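Local structure of resiniferatoxin-binding, phosphotriesterase-related protein (Rhodobacter sphaeroides 2.4.1, 3K2G) at residues D280-V283 with A284-I287; K324-L327 with P328-R331; A339-T342 with L343-N347. The protein binds two zinc ions in a TIM-barrel of the phosphotriesterase family and is probably a metal-dependent phosphoric ester hydrolase. All blocks are in the same frame, centred on the assembly; numbering follows the deposited sequence.

Contact 1 of 3, residues D280-V283 with A284-I287; sequences DDEV and ARAI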
loop_
_atom_site.group_PDB
_atom_site.type_symbol
_atom_site.label_atom_id
_atom_site.label_comp_id
_atom_site.label_asym_id
_atom_site.label_seq_id
_atom_site.Cartn_x
_atom_site.Cartn_y
_atom_site.Cartn_z
ATOM N N ASP B 280 0.195 12.059 15.189
ATOM C CA ASP B 280 -1.104 12.659 14.911
ATOM C C ASP B 280 -1.414 12.670 13.417
ATOM O O ASP B 280 -2.580 12.637 13.021
ATOM C CB ASP B 280 -1.178 14.071 15.490
ATOM C CG ASP B 280 -1.311 14.064 17.002
ATOM O OD1 ASP B 280 -1.650 12.991 17.563
ATOM O OD2 ASP B 280 -1.091 15.126 17.627
ATOM N N ASP B 281 -0.375 12.718 12.586
ATOM C CA ASP B 281 -0.598 12.697 11.145
ATOM C C ASP B 281 -1.122 11.323 10.722
ATOM O O ASP B 281 -2.038 11.231 9.906
ATOM C CB ASP B 281 0.689 13.023 10.375
ATOM C CG ASP B 281 0.783 14.493 9.980
ATOM O OD1 ASP B 281 -0.229 15.222 10.089
ATOM O OD2 ASP B 281 1.870 14.919 9.547
ATOM N N GLU B 282 -0.552 10.256 11.281
ATOM C CA GLU B 282 -1.000 8.907 10.943
ATOM C C GLU B 282 -2.455 8.725 11.368
ATOM O O GLU B 282 -3.249 8.117 10.654
ATOM C CB GLU B 282 -0.131 7.859 11.640
ATOM C CG GLU B 282 1.304 7.787 11.134
ATOM C CD GLU B 282 2.150 6.838 11.961
ATOM O OE1 GLU B 282 2.284 7.080 13.177
ATOM O OE2 GLU B 282 2.678 5.853 11.402
ATOM N N VAL B 283 -2.799 9.257 12.535
ATOM C CA VAL B 283 -4.159 9.155 13.040
ATOM C C VAL B 283 -5.110 9.999 12.198
ATOM O O VAL B 283 -6.218 9.566 11.883
ATOM C CB VAL B 283 -4.231 9.600 14.513
ATOM C CG1 VAL B 283 -5.681 9.751 14.957
ATOM C CG2 VAL B 283 -3.520 8.568 15.380
ATOM N N ALA B 284 -4.676 11.205 11.840
ATOM C CA ALA B 284 -5.500 12.084 11.019
ATOM C C ALA B 284 -5.868 11.358 9.730
ATOM O O ALA B 284 -7.023 11.374 9.311
ATOM C CB ALA B 284 -4.752 13.380 10.697
ATOM N N ARG B 285 -4.888 10.713 9.103
ATOM C CA ARG B 285 -5.154 9.989 7.865
ATOM C C ARG B 285 -6.146 8.850 8.071
ATOM O O ARG B 285 -7.005 8.615 7.223
ATOM C CB ARG B 285 -3.863 9.442 7.255
ATOM C CG ARG B 285 -3.067 10.464 6.464
ATOM C CD ARG B 285 -2.076 9.772 5.525
ATOM N NE ARG B 285 -1.048 9.037 6.258
ATOM C CZ ARG B 285 -0.037 9.611 6.908
ATOM N NH1 ARG B 285 0.088 10.931 6.913
ATOM N NH2 ARG B 285 0.842 8.867 7.562
ATOM N N ALA B 286 -6.027 8.140 9.191
ATOM C CA ALA B 286 -6.938 7.039 9.485
ATOM C C ALA B 286 -8.358 7.581 9.655
ATOM O O ALA B 286 -9.333 6.952 9.237
ATOM C CB ALA B 286 -6.501 6.315 10.753
ATOM N N ILE B 287 -8.457 8.750 10.282
ATOM C CA ILE B 287 -9.740 9.398 10.513
ATOM C C ILE B 287 -10.346 9.827 9.175
ATOM O O ILE B 287 -11.544 9.658 8.942
ATOM C CB ILE B 287 -9.566 10.627 11.446
ATOM C CG1 ILE B 287 -9.208 10.149 12.861
ATOM C CG2 ILE B 287 -10.829 11.465 11.465
ATOM C CD1 ILE B 287 -8.818 11.269 13.824
#
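Asp-280 opens the first two turns of helix 280-292 by accepting the backbone N of Ala-284 on its O at 2.8 Å, while its carboxylate turns off the helix to take the N of Gly-265. Asp-281 serves the next rung: its O receives Arg-285 N at 3.0 Å, with an N-H...O angle of 163°. That same O lies over one face of the Arg-285 guanidinium, 3.7 Å above its plane and offset toward the rim, beside Glu-282 CA. The arginine chain bends at its third torsion (-65°), which folds the flat group back over the preceding turn. Its charge does not pair with Asp-281 here, for Asp-281 OD2 is 5.1 Å from Arg-285 NH1; Asp-281 OD1 instead forms a salt bridge with Arg-329. Glu-282 touches the arginine through its aliphatic part, Glu-282 CG to Arg-285 NH2 at 3.8 Å, and the carboxylate and guanidinium planes stand 54° apart. Glu-282 OE1 bonds to the N of Ser-279, and OE2 makes a weak, long ion pair with Arg-285 NH2 of the second subunit. Val-283 sets CG1 against Ile-287 CD1 at 3.7 Å, and both residues pack on Phe-261 of strand 258-261. The i to i+4 bonds are those of an alpha-helix; this apolar side, set against a charged side that meets the second subunit, is characteristic of an amphipathic helix flanking a TIM barrel.

Contact 2 of 3, residues K324-L327 with P328-R331; sequences KHFL and PRLR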
loop_
_atom_site.group_PDB
_atom_site.type_symbol
_atom_site.label_atom_id
_atom_site.label_comp_id
_atom_site.label_asym_id
_atom_site.label_seq_id
_atom_site.Cartn_x
_atom_site.Cartn_y
_atom_site.Cartn_z
ATOM N N LYS B 324 -7.020 23.150 20.045
ATOM C CA LYS B 324 -6.135 24.173 19.509
ATOM C C LYS B 324 -5.182 23.712 18.413
ATOM O O LYS B 324 -4.862 24.473 17.498
ATOM C CB LYS B 324 -5.326 24.786 20.656
ATOM C CG LYS B 324 -4.643 26.104 20.311
ATOM C CD LYS B 324 -3.572 26.468 21.336
ATOM C CE LYS B 324 -4.109 26.489 22.756
ATOM N NZ LYS B 324 -3.022 26.841 23.710
ATOM N N HIS B 325 -4.742 22.464 18.480
ATOM C CA HIS B 325 -3.781 21.995 17.501
ATOM C C HIS B 325 -4.204 20.852 16.587
ATOM O O HIS B 325 -3.888 20.874 15.401
ATOM C CB HIS B 325 -2.480 21.657 18.232
ATOM C CG HIS B 325 -1.882 22.829 18.952
ATOM N ND1 HIS B 325 -1.248 23.863 18.297
ATOM C CD2 HIS B 325 -1.849 23.146 20.268
ATOM C CE1 HIS B 325 -0.848 24.763 19.175
ATOM N NE2 HIS B 325 -1.202 24.353 20.379
ATOM N N PHE B 326 -4.926 19.867 17.106
ATOM C CA PHE B 326 -5.324 18.763 16.248
ATOM C C PHE B 326 -6.416 19.134 15.241
ATOM O O PHE B 326 -6.334 18.738 14.079
ATOM C CB PHE B 326 -5.757 17.544 17.075
ATOM C CG PHE B 326 -5.905 16.284 16.254
ATOM C CD1 PHE B 326 -4.822 15.759 15.550
ATOM C CD2 PHE B 326 -7.131 15.627 16.175
ATOM C CE1 PHE B 326 -4.965 14.599 14.775
ATOM C CE2 PHE B 326 -7.283 14.476 15.408
ATOM C CZ PHE B 326 -6.201 13.958 14.706
ATOM N N LEU B 327 -7.425 19.892 15.661
ATOM C CA LEU B 327 -8.486 20.268 14.727
ATOM C C LEU B 327 -7.857 20.934 13.496
ATOM O O LEU B 327 -8.169 20.573 12.362
ATOM C CB LEU B 327 -9.518 21.178 15.413
ATOM C CG LEU B 327 -10.224 20.539 16.628
ATOM C CD1 LEU B 327 -11.358 21.441 17.109
ATOM C CD2 LEU B 327 -10.775 19.163 16.270
ATOM N N PRO B 328 -6.947 21.903 13.703
ATOM C CA PRO B 328 -6.306 22.558 12.555
ATOM C C PRO B 328 -5.562 21.538 11.668
ATOM O O PRO B 328 -5.509 21.690 10.448
ATOM C CB PRO B 328 -5.361 23.557 13.217
ATOM C CG PRO B 328 -6.103 23.929 14.473
ATOM C CD PRO B 328 -6.605 22.593 14.961
ATOM N N ARG B 329 -4.995 20.502 12.284
ATOM C CA ARG B 329 -4.280 19.459 11.543
ATOM C C ARG B 329 -5.282 18.681 10.679
ATOM O O ARG B 329 -5.003 18.368 9.525
ATOM C CB ARG B 329 -3.576 18.500 12.513
ATOM C CG ARG B 329 -2.745 17.400 11.850
ATOM C CD ARG B 329 -2.180 16.431 12.890
ATOM N NE ARG B 329 -1.208 17.069 13.780
ATOM C CZ ARG B 329 0.053 17.344 13.448
ATOM N NH1 ARG B 329 0.515 17.036 12.242
ATOM N NH2 ARG B 329 0.858 17.936 14.324
ATOM N N LEU B 330 -6.447 18.374 11.251
ATOM C CA LEU B 330 -7.489 17.658 10.527
ATOM C C LEU B 330 -7.952 18.505 9.350
ATOM O O LEU B 330 -8.356 17.980 8.318
ATOM C CB LEU B 330 -8.687 17.368 11.436
ATOM C CG LEU B 330 -8.548 16.249 12.466
ATOM C CD1 LEU B 330 -9.840 16.139 13.271
ATOM C CD2 LEU B 330 -8.244 14.942 11.759
ATOM N N ARG B 331 -7.896 19.821 9.514
ATOM C CA ARG B 331 -8.306 20.710 8.443
ATOM C C ARG B 331 -7.249 20.638 7.338
ATOM O O ARG B 331 -7.587 20.556 6.156
ATOM C CB ARG B 331 -8.448 22.137 8.969
ATOM C CG ARG B 331 -9.315 23.023 8.099
ATOM C CD ARG B 331 -9.443 24.413 8.699
ATOM N NE ARG B 331 -10.349 25.259 7.928
ATOM C CZ ARG B 331 -11.675 25.157 7.943
ATOM N NH1 ARG B 331 -12.274 24.239 8.694
ATOM N NH2 ARG B 331 -12.407 25.979 7.202
#
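The Phe-326 ring carries Leu-330 over one face: Leu-330 CG stands 4.1 Å from the centroid of the Phe-326 ring and 27° off its normal, a CH-pi contact. Arg-329 CD comes in obliquely, 3.8 Å from Phe-326 CD1, and CD1 in turn lies at the edge of the guanidinium, whose plane is 33° from the ring. These i to i+3 and i to i+4 contacts belong to helix 321-332 of the TIM barrel, and the same ring also packs on Leu-301 of strand 299-301. With CG anti to the backbone N (chi1 -168°), the phenyl group swings toward the following turn and meets both partners. The arginine's charged end is held outside the contact, by Asp-281 and by Gln-276 of the second subunit.

Pro-328 kinks the helix because its N has no hydrogen to give to the preceding turn, which is widened to the pi type. The next rung is correspondingly poor: Arg-329 N makes weak bonds to His-325 O and Phe-326 O. Regular bonding returns with Leu-330 N to Phe-326 O at 2.9 Å and Arg-331 N to Leu-327 O at 3.0 Å. At the kink itself, Pro-328 CD presses on Leu-327 CB at 3.3 Å, tighter than usual for two carbons.

Contact 3 of 3, residues A339-T342 with L343-N347; sequences ALET and LMVTN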
loop_
_atom_site.group_PDB
_atom_site.type_symbol
_atom_site.label_atom_id
_atom_site.label_comp_id
_atom_site.label_asym_id
_atom_site.label_seq_id
_atom_site.Cartn_x
_atom_site.Cartn_y
_atom_site.Cartn_z
ATOM N N ALA B 339 -17.265 19.130 9.719
ATOM C CA ALA B 339 -16.756 17.851 10.186
ATOM C C ALA B 339 -16.123 18.007 11.568
ATOM O O ALA B 339 -16.260 17.132 12.426
ATOM C CB ALA B 339 -15.739 17.304 9.192
ATOM N N LEU B 340 -15.434 19.125 11.787
ATOM C CA LEU B 340 -14.792 19.365 13.075
ATOM C C LEU B 340 -15.854 19.565 14.148
ATOM O O LEU B 340 -15.685 19.138 15.291
ATOM C CB LEU B 340 -13.886 20.597 13.002
ATOM C CG LEU B 340 -12.807 20.563 11.917
ATOM C CD1 LEU B 340 -11.981 21.845 11.985
ATOM C CD2 LEU B 340 -11.918 19.340 12.100
ATOM N N GLU B 341 -16.950 20.213 13.763
ATOM C CA GLU B 341 -18.066 20.465 14.666
ATOM C C GLU B 341 -18.695 19.118 15.024
ATOM O O GLU B 341 -19.067 18.881 16.174
ATOM C CB GLU B 341 -19.091 21.368 13.970
ATOM C CG GLU B 341 -20.359 21.662 14.762
ATOM C CD GLU B 341 -20.102 22.442 16.035
ATOM O OE1 GLU B 341 -19.299 23.397 16.005
ATOM O OE2 GLU B 341 -20.717 22.109 17.067
ATOM N N THR B 342 -18.802 18.242 14.025
ATOM C CA THR B 342 -19.374 16.911 14.213
ATOM C C THR B 342 -18.537 16.083 15.196
ATOM O O THR B 342 -19.068 15.389 16.061
ATOM C CB THR B 342 -19.461 16.154 12.860
ATOM O OG1 THR B 342 -20.412 16.808 12.010
ATOM C CG2 THR B 342 -19.882 14.702 13.073
ATOM N N LEU B 343 -17.223 16.179 15.060
ATOM C CA LEU B 343 -16.309 15.438 15.915
ATOM C C LEU B 343 -16.313 15.871 17.378
ATOM O O LEU B 343 -16.316 15.025 18.266
ATOM C CB LEU B 343 -14.881 15.536 15.357
ATOM C CG LEU B 343 -14.670 14.862 13.999
ATOM C CD1 LEU B 343 -13.306 15.214 13.441
ATOM C CD2 LEU B 343 -14.810 13.365 14.161
HETATM N N MSE B 344 -16.333 17.178 17.626
HETATM C CA MSE B 344 -16.282 17.696 18.995
HETATM C C MSE B 344 -17.596 17.993 19.698
HETATM O O MSE B 344 -17.609 18.208 20.912
HETATM C CB MSE B 344 -15.434 18.968 19.039
HETATM C CG MSE B 344 -14.013 18.777 18.531
HETATM SE SE MSE B 344 -13.041 17.331 19.396
HETATM C CE MSE B 344 -12.879 18.155 21.145
ATOM N N VAL B 345 -18.699 18.024 18.952
ATOM C CA VAL B 345 -19.989 18.336 19.557
ATOM C C VAL B 345 -21.057 17.307 19.229
ATOM O O VAL B 345 -21.594 16.648 20.120
ATOM C CB VAL B 345 -20.510 19.728 19.097
ATOM C CG1 VAL B 345 -21.878 20.002 19.715
ATOM C CG2 VAL B 345 -19.530 20.822 19.492
ATOM N N THR B 346 -21.357 17.165 17.944
ATOM C CA THR B 346 -22.394 16.235 17.520
ATOM C C THR B 346 -22.130 14.784 17.925
ATOM O O THR B 346 -23.007 14.135 18.495
ATOM C CB THR B 346 -22.618 16.305 15.994
ATOM O OG1 THR B 346 -22.651 17.678 15.578
ATOM C CG2 THR B 346 -23.954 15.660 15.629
ATOM N N ASN B 347 -20.934 14.270 17.654
ATOM C CA ASN B 347 -20.657 12.887 18.014
ATOM C C ASN B 347 -20.709 12.649 19.519
ATOM O O ASN B 347 -21.293 11.665 19.963
ATOM C CB ASN B 347 -19.326 12.426 17.422
ATOM C CG ASN B 347 -19.417 12.201 15.921
ATOM O OD1 ASN B 347 -20.499 12.293 15.337
ATOM N ND2 ASN B 347 -18.289 11.900 15.295
#
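A pi-type widening in helix 337-352 brings Thr-342 and Asn-347 together, five residues apart instead of the usual four. Asn-347 N reaches Thr-342 O at 2.7 Å with an N-H...O angle of 162°, the signature of an i to i+5 bond. The change of step occurs at Glu-341 O, which takes Val-345 N at 2.9 Å and also Thr-346 N in a weak bond at 3.4 Å. Before it the rungs are ordinary, as in Leu-343 N to Ala-339 O at 3.0 Å.

This helix packs outside the TIM barrel, with Leu-343 and selenomethionine Met-344 turned to Leu-301 of strand 299-301. Asn-347 is tied to that barrel wall as well: its ND2 bonds the carbonyls of Ile-299 and Leu-296, while OD1 receives Arg-350. Both ends of the buried amide are thus satisfied, and its rotation is fixed by partners on both atoms. A chi1 of -67° sets Thr-342 OG1 beside the backbone N, where it hydrogen-bonds to Ala-338 O, and leaves CG2 anti to that N; Thr-342 CG2 rests against Asn-347 OD1 at 3.4 Å. On the exposed side the Glu-341 chain bends at chi2 (64°) and crosses the Val-345 side chain at a slant.

The three contacts come in series along the C-terminal part of the chain, on helices 280-292, 321-332 and 337-352, the last two consecutive. Contact 2 is the middle element: its centre is about 11 Å from that of contact 1 and 13 Å from that of contact 3, whereas the centres of contacts 1 and 3 are 16 Å apart and the two do not touch. Besides the salt bridge, Ile-287 CD1 to Phe-326 CZ at 3.9 Å joins contacts 1 and 2; leucine packing, Leu-330 CD1 to Leu-343 CD1 at 3.6 Å, joins 2 and 3. All three pack on strand 299-301 of the barrel wall. Contacts 1 and 2 also meet the second subunit, linking barrel wall to subunit interface, while no other chain touches contact 3.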